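Local structure of Ddb_g0293866 (Dictyostelium discoideum, 5LW6) at residues Y42-T48 and F87-D93; S77-S82 and F113-F117; S133-F139 and P158-L163. The protein carries an ADP-ribose-binding macrodomain, the part described here, within a longer protein that is thought to act in DNA damage sensing and repair. All blocks are in the same frame, centred on the assembly; numbering follows the deposited sequence.

Contact 1 of 3, residues Y42-T48 and F87-D93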
loop_
_atom_site.group_PDB
_atom_site.type_symbol
_atom_site.label_atom_id
_atom_site.label_comp_id
_atom_site.label_asym_id
_atom_site.label_seq_id
_atom_site.Cartn_x
_atom_site.Cartn_y
_atom_site.Cartn_z
ATOM N N TYR A 42 -11.092 7.355 -9.648
ATOM C CA TYR A 42 -11.872 6.429 -8.892
ATOM C C TYR A 42 -13.129 6.055 -9.642
ATOM O O TYR A 42 -13.659 6.838 -10.410
ATOM C CB TYR A 42 -12.189 6.982 -7.513
ATOM C CG TYR A 42 -10.995 7.299 -6.657
ATOM C CD1 TYR A 42 -9.753 6.682 -6.881
ATOM C CD2 TYR A 42 -11.121 8.126 -5.539
ATOM C CE1 TYR A 42 -8.667 6.939 -6.074
ATOM C CE2 TYR A 42 -10.019 8.417 -4.723
ATOM C CZ TYR A 42 -8.795 7.825 -5.003
ATOM O OH TYR A 42 -7.731 8.104 -4.193
ATOM N N ARG A 43 -13.652 4.856 -9.410
ATOM C CA ARG A 43 -14.824 4.318 -10.162
ATOM C C ARG A 43 -15.783 3.623 -9.201
ATOM O O ARG A 43 -15.377 2.686 -8.571
ATOM C CB ARG A 43 -14.348 3.280 -11.198
ATOM C CG ARG A 43 -13.556 3.910 -12.333
ATOM C CD ARG A 43 -13.419 2.977 -13.537
ATOM N NE ARG A 43 -12.873 3.731 -14.673
ATOM C CZ ARG A 43 -12.408 3.196 -15.807
ATOM N NH1 ARG A 43 -12.383 1.871 -15.988
ATOM N NH2 ARG A 43 -11.933 3.998 -16.775
ATOM N N LYS A 44 -16.992 4.136 -9.116
ATOM C CA LYS A 44 -18.050 3.574 -8.245
ATOM C C LYS A 44 -18.556 2.295 -8.888
ATOM O O LYS A 44 -18.768 2.215 -10.146
ATOM C CB LYS A 44 -19.253 4.504 -8.043
ATOM C CG LYS A 44 -18.904 5.834 -7.382
ATOM C CD LYS A 44 -20.174 6.562 -6.868
ATOM C CE LYS A 44 -19.812 7.944 -6.297
ATOM N NZ LYS A 44 -19.652 8.911 -7.404
ATOM N N LYS A 45 -18.718 1.304 -8.039
ATOM C CA LYS A 45 -19.284 -0.012 -8.407
ATOM C C LYS A 45 -20.222 -0.472 -7.337
ATOM O O LYS A 45 -19.778 -0.883 -6.244
ATOM C CB LYS A 45 -18.203 -1.074 -8.563
ATOM C CG LYS A 45 -17.153 -0.741 -9.567
ATOM C CD LYS A 45 -16.064 -1.821 -9.573
ATOM C CE LYS A 45 -14.930 -1.417 -10.520
ATOM N NZ LYS A 45 -13.976 -2.549 -10.744
ATOM N N ARG A 46 -21.511 -0.528 -7.634
ATOM C CA ARG A 46 -22.448 -0.899 -6.569
ATOM C C ARG A 46 -22.617 -2.393 -6.501
ATOM O O ARG A 46 -22.643 -2.979 -5.429
ATOM C CB ARG A 46 -23.796 -0.195 -6.730
ATOM C CG ARG A 46 -23.768 1.241 -6.193
ATOM C CD ARG A 46 -23.559 1.373 -4.658
ATOM N NE ARG A 46 -24.697 0.907 -3.845
ATOM C CZ ARG A 46 -25.763 1.639 -3.510
ATOM N NH1 ARG A 46 -25.873 2.909 -3.924
ATOM N NH2 ARG A 46 -26.715 1.106 -2.751
ATOM N N LEU A 47 -22.715 -3.028 -7.659
ATOM C CA LEU A 47 -22.793 -4.488 -7.750
ATOM C C LEU A 47 -21.368 -4.921 -8.134
ATOM O O LEU A 47 -20.755 -4.349 -9.002
ATOM C CB LEU A 47 -23.775 -4.884 -8.854
ATOM C CG LEU A 47 -25.249 -4.473 -8.593
ATOM C CD1 LEU A 47 -26.048 -4.714 -9.854
ATOM C CD2 LEU A 47 -25.789 -5.301 -7.445
ATOM N N THR A 48 -20.846 -5.910 -7.456
ATOM C CA THR A 48 -19.476 -6.392 -7.660
ATOM C C THR A 48 -19.431 -7.929 -7.635
ATOM O O THR A 48 -20.359 -8.607 -7.248
ATOM C CB THR A 48 -18.517 -5.901 -6.564
ATOM O OG1 THR A 48 -18.954 -6.390 -5.283
ATOM C CG2 THR A 48 -18.400 -4.340 -6.569
ATOM N N PHE A 87 -16.028 9.087 -1.404
ATOM C CA PHE A 87 -16.378 8.957 -2.789
ATOM C C PHE A 87 -17.159 7.650 -3.004
ATOM O O PHE A 87 -18.111 7.600 -3.842
ATOM C CB PHE A 87 -15.146 8.967 -3.645
ATOM C CG PHE A 87 -15.382 8.871 -5.097
ATOM C CD1 PHE A 87 -15.596 9.995 -5.847
ATOM C CD2 PHE A 87 -15.356 7.607 -5.754
ATOM C CE1 PHE A 87 -15.818 9.863 -7.220
ATOM C CE2 PHE A 87 -15.563 7.501 -7.127
ATOM C CZ PHE A 87 -15.761 8.642 -7.854
ATOM N N HIS A 88 -16.715 6.591 -2.330
ATOM C CA HIS A 88 -17.292 5.280 -2.420
ATOM C C HIS A 88 -18.249 4.962 -1.303
ATOM O O HIS A 88 -18.329 3.805 -0.862
ATOM C CB HIS A 88 -16.153 4.262 -2.397
ATOM C CG HIS A 88 -15.334 4.253 -3.635
ATOM N ND1 HIS A 88 -15.835 3.900 -4.854
ATOM C CD2 HIS A 88 -14.019 4.464 -3.836
ATOM C CE1 HIS A 88 -14.868 3.882 -5.765
ATOM N NE2 HIS A 88 -13.763 4.260 -5.178
ATOM N N GLU A 89 -18.980 5.968 -0.804
ATOM C CA GLU A 89 -20.008 5.742 0.191
ATOM C C GLU A 89 -20.977 4.603 -0.325
ATOM O O GLU A 89 -21.344 4.550 -1.482
ATOM C CB GLU A 89 -20.808 7.032 0.461
ATOM C CG GLU A 89 -21.576 7.532 -0.759
ATOM C CD GLU A 89 -22.766 8.503 -0.433
ATOM O OE1 GLU A 89 -22.875 8.984 0.732
ATOM O OE2 GLU A 89 -23.566 8.797 -1.357
ATOM N N LYS A 90 -21.372 3.712 0.536
ATOM C CA LYS A 90 -22.347 2.684 0.118
ATOM C C LYS A 90 -21.758 1.531 -0.673
ATOM O O LYS A 90 -22.516 0.717 -1.132
ATOM C CB LYS A 90 -23.479 3.242 -0.753
ATOM C CG LYS A 90 -24.278 4.374 -0.116
ATOM C CD LYS A 90 -25.485 4.814 -0.950
ATOM C CE LYS A 90 -26.234 5.859 -0.136
ATOM N NZ LYS A 90 -27.439 6.445 -0.788
ATOM N N GLU A 91 -20.448 1.481 -0.896
ATOM C CA GLU A 91 -19.838 0.341 -1.578
ATOM C C GLU A 91 -19.255 -0.554 -0.520
ATOM O O GLU A 91 -18.138 -0.350 -0.058
ATOM C CB GLU A 91 -18.801 0.824 -2.566
ATOM C CG GLU A 91 -19.478 1.446 -3.779
ATOM C CD GLU A 91 -18.559 2.208 -4.696
ATOM O OE1 GLU A 91 -18.631 3.463 -4.767
ATOM O OE2 GLU A 91 -17.774 1.567 -5.416
ATOM N N ASP A 92 -19.994 -1.574 -0.122
ATOM C CA ASP A 92 -19.598 -2.365 1.032
ATOM C C ASP A 92 -18.582 -3.443 0.718
ATOM O O ASP A 92 -18.184 -4.117 1.596
ATOM C CB ASP A 92 -20.856 -3.037 1.608
ATOM C CG ASP A 92 -21.965 -2.026 1.958
ATOM O OD1 ASP A 92 -21.626 -0.844 2.250
ATOM O OD2 ASP A 92 -23.180 -2.437 1.962
ATOM N N ASP A 93 -18.124 -3.609 -0.541
ATOM C CA ASP A 93 -17.066 -4.568 -0.815
ATOM C C ASP A 93 -15.659 -4.100 -0.369
ATOM O O ASP A 93 -14.726 -4.899 -0.291
ATOM C CB ASP A 93 -16.982 -4.970 -2.298
ATOM C CG ASP A 93 -16.534 -3.853 -3.172
ATOM O OD1 ASP A 93 -17.265 -2.845 -3.245
ATOM O OD2 ASP A 93 -15.448 -3.995 -3.821
HETATM O O HOH W 1 -19.908 -2.295 -3.771
#
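Lys-44 lies across Phe-87 and Glu-91 where the loop ahead of strand 55-59 of the macrodomain passes the end of helix 70-87 and the type II beta turn from His-88 to Glu-91. Its CB rests 3.5 Å from Glu-91 OE1, and CG continues past the Phe-87 rim, 3.7 Å from CE2. CD then passes the Phe-87 carbonyl, and CE comes as close as 3.0 Å to Phe-87 O. A bend at the last torsion (chi4 80°) turns the ammonium group back over the ring in a cation-pi contact, Lys-44 NZ standing 4.2 Å from the Phe-87 centroid and 23° off the ring normal. The opposite face of Phe-87 takes the edge of the Tyr-42 ring, centroids 5.8 Å apart, so the phenylalanine is sandwiched between a cation and an aromatic edge. Tyr-42 itself packs onward against helix 237-253. Deeper in, buried Glu-91 pins the turn to the passing loop: Lys-45 N gives OE2 a nearly straight bond of 2.8 Å (173°) from above the carboxylate plane. The other oxygen, Glu-91 OE1, takes a 2.8 Å bond from His-88 ND1 and lies in the plane of that imidazole. His-88 NE2 is held in turn by Asp-253, while Arg-54 makes salt bridges to both Glu-91 and Asp-93. Water 1 lies between Lys-45 O and Asp-93 OD1, within hydrogen-bonding distance of both. At the surface the bent Arg-46 lays its guanidinium over Lys-90, whose CB sits above the centre of the group, 3.9 Å from Arg-46 CZ.

Contact 2 of 3, residues S77-S82 and F113-F117; sequences SANAIS and FKKHF
Ala-78 on helix 70-87 presses its methyl group against the end of helix 107-116, among Phe-113, His-116 and Phe-117, joining the helices of two successive beta-alpha-beta units of the macrodomain fold. Its CB is 3.5 Å from His-116 CB and 3.7 Å from Phe-113 CD2, with Phe-117 CE1 a little farther off at 4.1 Å. So small a side chain lets the backbones come close; the closest packing is apolar, and no hydrogen bond crosses between the segments. Phe-117, the first residue beyond helix 107-116, keeps its CG beside its own backbone N (chi1 -61°), and the ring reaches back to the neighbouring helix. There its CE1 edge meets Ala-78 O at 3.4 Å, near the ring plane. The same oxygen accepts the helical bond from Ser-82 N (3.0 Å), and Ser-82 CB rests 3.9 Å from Phe-117 CD1. Phe-113 O sits over one face of the Phe-117 ring, toward its rim, and Trp-121 meets the ring edge-to-face. The Phe-113 ring also touches Met-98, Phe-125 and Ile-127 of the sheet; its edge receives Ser-77 OG, 3.7 Å from CZ, while that hydroxyl has a weak hydrogen bond with Tyr-245 OH. His-116 closes the outer side. Its ND1 bonds to Ser-112 O one turn back, which restrains the turn of the imidazole, and the Asn-79 amide stands nearly perpendicular to it, planes 82° apart, with Asn-79 ND2 3.6 Å from His-116 CD2.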
loop_
_atom_site.group_PDB
_atom_site.type_symbol
_atom_site.label_atom_id
_atom_site.label_comp_id
_atom_site.label_asym_id
_atom_site.label_seq_id
_atom_site.Cartn_x
_atom_site.Cartn_y
_atom_site.Cartn_z
ATOM N N SER A 77 -2.300 10.602 4.646
ATOM C CA SER A 77 -2.874 9.304 4.674
ATOM C C SER A 77 -4.369 9.418 5.031
ATOM O O SER A 77 -5.254 8.870 4.359
ATOM C CB SER A 77 -2.173 8.476 5.832
ATOM O OG SER A 77 -2.718 7.216 5.859
ATOM N N ALA A 78 -4.655 10.076 6.150
ATOM C CA ALA A 78 -6.047 10.143 6.654
ATOM C C ALA A 78 -6.941 10.838 5.644
ATOM O O ALA A 78 -8.068 10.419 5.382
ATOM C CB ALA A 78 -6.149 10.892 7.969
ATOM N N ASN A 79 -6.444 11.950 5.106
ATOM C CA ASN A 79 -7.216 12.682 4.161
ATOM C C ASN A 79 -7.467 11.868 2.857
ATOM O O ASN A 79 -8.568 11.899 2.303
ATOM C CB ASN A 79 -6.591 14.078 3.901
ATOM C CG ASN A 79 -6.993 15.130 4.994
ATOM O OD1 ASN A 79 -6.303 16.147 5.155
ATOM N ND2 ASN A 79 -8.081 14.895 5.744
ATOM N N ALA A 80 -6.459 11.162 2.338
ATOM C CA ALA A 80 -6.581 10.417 1.125
ATOM C C ALA A 80 -7.583 9.260 1.345
ATOM O O ALA A 80 -8.407 8.941 0.479
ATOM C CB ALA A 80 -5.244 9.864 0.673
ATOM N N ILE A 81 -7.505 8.645 2.525
ATOM C CA ILE A 81 -8.333 7.512 2.845
ATOM C C ILE A 81 -9.791 7.970 2.897
ATOM O O ILE A 81 -10.707 7.309 2.375
ATOM C CB ILE A 81 -7.896 6.815 4.175
ATOM C CG1 ILE A 81 -6.596 5.979 3.915
ATOM C CG2 ILE A 81 -8.979 5.860 4.732
ATOM C CD1 ILE A 81 -5.800 5.636 5.166
ATOM N N SER A 82 -9.995 9.083 3.572
ATOM C CA SER A 82 -11.331 9.624 3.710
ATOM C C SER A 82 -11.890 10.070 2.363
ATOM O O SER A 82 -13.067 9.853 2.074
ATOM C CB SER A 82 -11.411 10.691 4.834
ATOM O OG SER A 82 -12.750 11.102 4.934
ATOM N N PHE A 113 -5.958 10.380 13.360
ATOM C CA PHE A 113 -6.857 9.868 12.380
ATOM C C PHE A 113 -8.293 10.229 12.691
ATOM O O PHE A 113 -9.032 10.679 11.785
ATOM C CB PHE A 113 -6.715 8.334 12.106
ATOM C CG PHE A 113 -5.580 8.016 11.187
ATOM C CD1 PHE A 113 -4.337 7.908 11.670
ATOM C CD2 PHE A 113 -5.776 7.756 9.871
ATOM C CE1 PHE A 113 -3.239 7.603 10.845
ATOM C CE2 PHE A 113 -4.709 7.511 9.005
ATOM C CZ PHE A 113 -3.429 7.443 9.473
ATOM N N LYS A 114 -8.710 10.029 13.936
ATOM C CA LYS A 114 -10.075 10.348 14.318
ATOM C C LYS A 114 -10.436 11.788 14.034
ATOM O O LYS A 114 -11.534 12.072 13.536
ATOM C CB LYS A 114 -10.291 10.152 15.812
ATOM C CG LYS A 114 -10.488 8.750 16.270
ATOM C CD LYS A 114 -10.785 8.713 17.795
ATOM C CE LYS A 114 -10.929 7.275 18.326
ATOM N NZ LYS A 114 -11.273 7.295 19.769
ATOM N N LYS A 115 -9.488 12.678 14.234
ATOM C CA LYS A 115 -9.696 14.086 14.025
ATOM C C LYS A 115 -9.909 14.383 12.542
ATOM O O LYS A 115 -10.843 15.095 12.178
ATOM C CB LYS A 115 -8.504 14.850 14.592
ATOM C CG LYS A 115 -8.472 16.324 14.312
ATOM C CD LYS A 115 -7.081 16.954 14.610
ATOM C CE LYS A 115 -7.187 18.500 14.667
ATOM N NZ LYS A 115 -5.932 19.348 14.711
ATOM N N HIS A 116 -9.108 13.771 11.680
ATOM C CA HIS A 116 -9.295 13.929 10.235
ATOM C C HIS A 116 -10.549 13.320 9.688
ATOM O O HIS A 116 -10.983 13.683 8.641
ATOM C CB HIS A 116 -8.045 13.375 9.485
ATOM C CG HIS A 116 -6.863 14.253 9.649
ATOM N ND1 HIS A 116 -5.895 14.071 10.620
ATOM C CD2 HIS A 116 -6.527 15.389 8.996
ATOM C CE1 HIS A 116 -5.024 15.067 10.564
ATOM N NE2 HIS A 116 -5.402 15.877 9.606
ATOM N N PHE A 117 -11.163 12.359 10.400
ATOM C CA PHE A 117 -12.356 11.749 9.993
ATOM C C PHE A 117 -13.575 12.405 10.629
ATOM O O PHE A 117 -14.674 11.899 10.482
ATOM C CB PHE A 117 -12.392 10.259 10.392
ATOM C CG PHE A 117 -11.311 9.415 9.789
ATOM C CD1 PHE A 117 -10.774 9.755 8.527
ATOM C CD2 PHE A 117 -10.880 8.260 10.441
ATOM C CE1 PHE A 117 -9.793 8.975 7.979
ATOM C CE2 PHE A 117 -9.896 7.456 9.892
ATOM C CZ PHE A 117 -9.354 7.828 8.629
#

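Contact 3 of 3, residues S133-F139 and P158-L163; sequences SNSLEQF and PQNKQL
The first turn of helix 161-167 is met by the loop that joins strands 125-130 and 145-149 of the macrodomain, Ser-133 and Asn-134 lying against the backbone from Pro-158 to Gln-162. Ser-133 provides the direct hydrogen bond: with OG set between its backbone N and carbonyl carbon (chi1 72°), the hydroxyl donates to Gln-159 O at 2.8 Å, in the carbonyl plane and on a lone pair. The Gln-159 side chain turns off from the loop, its OE1 bonded to Lys-226 NZ. Asn-134 has more surface buried here than any other residue of its segment; its CB stands 4.0 Å from Gln-162 CB, and its amide group fills the angle between the Pro-158 carbonyl and the turn that starts the helix. With an alanine here the amide is gone, which would probably open a gap beside the backbone of residues 159-162 and leave that side of the helix start less closely packed. The loop is braced from within by Gln-138, whose NE2 grips two carbonyls, Ser-133 O at 2.9 Å and Ser-135 O at 2.8 Å; the first is approached from well above its carbonyl plane (65°). The CG of the same glutamine sits over the centre of the Phe-139 ring. Apolar packing takes over on this side: Phe-139 CE1 meets Leu-163 CD1 at 3.8 Å, and its CE2 lies 3.8 Å from Gln-162 CG, with Leu-205 touching both Phe-139 and Leu-163. Leu-136 CD2 reaches the amide end of Gln-162 near the surface. Water 2 spans the remaining step, accepting from Leu-163 N at 2.9 Å and donating a weak, long bond of 3.5 Å to Ser-133 O.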
loop_
_atom_site.group_PDB
_atom_site.type_symbol
_atom_site.label_atom_id
_atom_site.label_comp_id
_atom_site.label_asym_id
_atom_site.label_seq_id
_atom_site.Cartn_x
_atom_site.Cartn_y
_atom_site.Cartn_z
ATOM N N SER A 133 8.312 -4.610 9.702
ATOM C CA SER A 133 7.900 -4.788 8.306
ATOM C C SER A 133 7.970 -6.235 7.800
ATOM O O SER A 133 7.397 -6.556 6.755
ATOM C CB SER A 133 8.769 -3.884 7.375
ATOM O OG SER A 133 10.085 -4.399 7.296
ATOM N N ASN A 134 8.662 -7.113 8.533
ATOM C CA ASN A 134 8.774 -8.515 8.093
ATOM C C ASN A 134 7.947 -9.486 8.941
ATOM O O ASN A 134 8.078 -10.657 8.761
ATOM C CB ASN A 134 10.242 -8.949 8.037
ATOM C CG ASN A 134 10.969 -8.311 6.847
ATOM O OD1 ASN A 134 11.930 -7.564 7.019
ATOM N ND2 ASN A 134 10.505 -8.568 5.704
ATOM N N SER A 135 7.074 -8.974 9.792
ATOM C CA SER A 135 6.310 -9.839 10.690
ATOM C C SER A 135 5.361 -10.749 9.973
ATOM O O SER A 135 4.672 -10.307 9.092
ATOM C CB SER A 135 5.403 -9.024 11.659
ATOM O OG SER A 135 6.200 -8.351 12.584
ATOM N N LEU A 136 5.222 -11.997 10.456
ATOM C CA LEU A 136 4.319 -12.899 9.777
ATOM C C LEU A 136 2.867 -12.583 9.942
ATOM O O LEU A 136 2.021 -13.018 9.108
ATOM C CB LEU A 136 4.587 -14.375 10.154
ATOM C CG LEU A 136 5.783 -14.987 9.418
ATOM C CD1 LEU A 136 6.066 -16.381 9.963
ATOM C CD2 LEU A 136 5.539 -15.104 7.923
ATOM N N GLU A 137 2.525 -11.866 11.019
ATOM C CA GLU A 137 1.117 -11.533 11.308
ATOM C C GLU A 137 0.471 -10.678 10.240
ATOM O O GLU A 137 -0.710 -10.582 10.147
ATOM C CB GLU A 137 1.057 -10.792 12.661
ATOM C CG GLU A 137 1.883 -9.482 12.584
ATOM C CD GLU A 137 1.948 -8.637 13.856
ATOM O OE1 GLU A 137 0.833 -8.210 14.355
ATOM O OE2 GLU A 137 3.102 -8.358 14.310
ATOM N N GLN A 138 1.250 -10.058 9.376
ATOM C CA GLN A 138 0.698 -9.179 8.355
ATOM C C GLN A 138 0.032 -9.821 7.154
ATOM O O GLN A 138 -0.682 -9.174 6.427
ATOM C CB GLN A 138 1.812 -8.283 7.866
ATOM C CG GLN A 138 2.745 -8.815 6.851
ATOM C CD GLN A 138 3.930 -7.836 6.653
ATOM O OE1 GLN A 138 3.812 -6.836 5.934
ATOM N NE2 GLN A 138 5.026 -8.090 7.354
ATOM N N PHE A 139 0.208 -11.117 6.974
ATOM C CA PHE A 139 -0.154 -11.733 5.716
ATOM C C PHE A 139 -1.551 -12.379 5.678
ATOM O O PHE A 139 -2.109 -12.530 4.592
ATOM C CB PHE A 139 0.923 -12.752 5.381
ATOM C CG PHE A 139 2.239 -12.105 5.137
ATOM C CD1 PHE A 139 2.428 -11.225 4.101
ATOM C CD2 PHE A 139 3.282 -12.342 5.976
ATOM C CE1 PHE A 139 3.644 -10.625 3.927
ATOM C CE2 PHE A 139 4.481 -11.691 5.859
ATOM C CZ PHE A 139 4.651 -10.818 4.797
ATOM N N PRO A 158 15.332 -5.212 1.960
ATOM C CA PRO A 158 15.431 -5.878 3.245
ATOM C C PRO A 158 14.130 -5.790 4.062
ATOM O O PRO A 158 13.856 -6.661 4.922
ATOM C CB PRO A 158 16.563 -5.127 3.937
ATOM C CG PRO A 158 17.350 -4.558 2.844
ATOM C CD PRO A 158 16.338 -4.126 1.838
ATOM N N GLN A 159 13.335 -4.749 3.808
ATOM C CA GLN A 159 12.064 -4.570 4.521
ATOM C C GLN A 159 10.905 -5.432 4.044
ATOM O O GLN A 159 9.867 -5.500 4.737
ATOM C CB GLN A 159 11.650 -3.110 4.435
ATOM C CG GLN A 159 12.475 -2.225 5.363
ATOM C CD GLN A 159 13.916 -2.023 4.914
ATOM O OE1 GLN A 159 14.216 -1.756 3.753
ATOM N NE2 GLN A 159 14.806 -2.155 5.842
ATOM N N ASN A 160 11.023 -6.002 2.858
ATOM C CA ASN A 160 9.983 -6.946 2.360
ATOM C C ASN A 160 10.561 -8.285 1.975
ATOM O O ASN A 160 9.980 -9.042 1.246
ATOM C CB ASN A 160 9.135 -6.313 1.257
ATOM C CG ASN A 160 9.919 -5.953 0.030
ATOM O OD1 ASN A 160 11.040 -6.427 -0.178
ATOM N ND2 ASN A 160 9.320 -5.149 -0.815
ATOM N N LYS A 161 11.684 -8.609 2.579
ATOM C CA LYS A 161 12.302 -9.915 2.403
ATOM C C LYS A 161 11.356 -11.055 2.645
ATOM O O LYS A 161 11.289 -12.002 1.879
ATOM C CB LYS A 161 13.511 -9.971 3.381
ATOM C CG LYS A 161 14.266 -11.299 3.408
ATOM C CD LYS A 161 15.422 -11.163 4.401
ATOM C CE LYS A 161 16.460 -12.310 4.290
ATOM N NZ LYS A 161 15.826 -13.630 4.419
ATOM N N GLN A 162 10.558 -10.947 3.692
ATOM C CA GLN A 162 9.682 -12.104 4.108
ATOM C C GLN A 162 8.605 -12.364 3.097
ATOM O O GLN A 162 8.383 -13.482 2.699
ATOM C CB GLN A 162 9.086 -11.857 5.477
ATOM C CG GLN A 162 8.120 -12.874 5.975
ATOM C CD GLN A 162 8.765 -14.244 6.153
ATOM O OE1 GLN A 162 9.851 -14.385 6.726
ATOM N NE2 GLN A 162 8.129 -15.247 5.595
ATOM N N LEU A 163 7.993 -11.267 2.619
ATOM C CA LEU A 163 7.073 -11.352 1.504
ATOM C C LEU A 163 7.679 -12.046 0.278
ATOM O O LEU A 163 7.083 -12.954 -0.254
ATOM C CB LEU A 163 6.531 -9.976 1.171
ATOM C CG LEU A 163 5.662 -9.880 -0.065
ATOM C CD1 LEU A 163 4.259 -10.498 0.151
ATOM C CD2 LEU A 163 5.579 -8.433 -0.506
HETATM O O HOH W 2 7.974 -8.846 4.233
#

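Contacts 1 and 2 share helix 70-87: its middle packs in contact 2, and its last residue, with the turn that follows, in contact 1. Their segments alternate along the chain, and their nearest atoms are about 5 Å apart. Contact 3 follows both in sequence and lies across the chain's centre from contact 1, about 30 Å between centres. Chemistry follows place. Contact 2 is buried and relies on alanine and aromatic packing between two helices. Contact 1 lies at the surface and combines a buried carboxylate bonded to a backbone N-H with a ring held between a cation and another ring's edge. Contact 3, partly buried, ties a loop to a helix start with hydroxyl, water and apolar contacts.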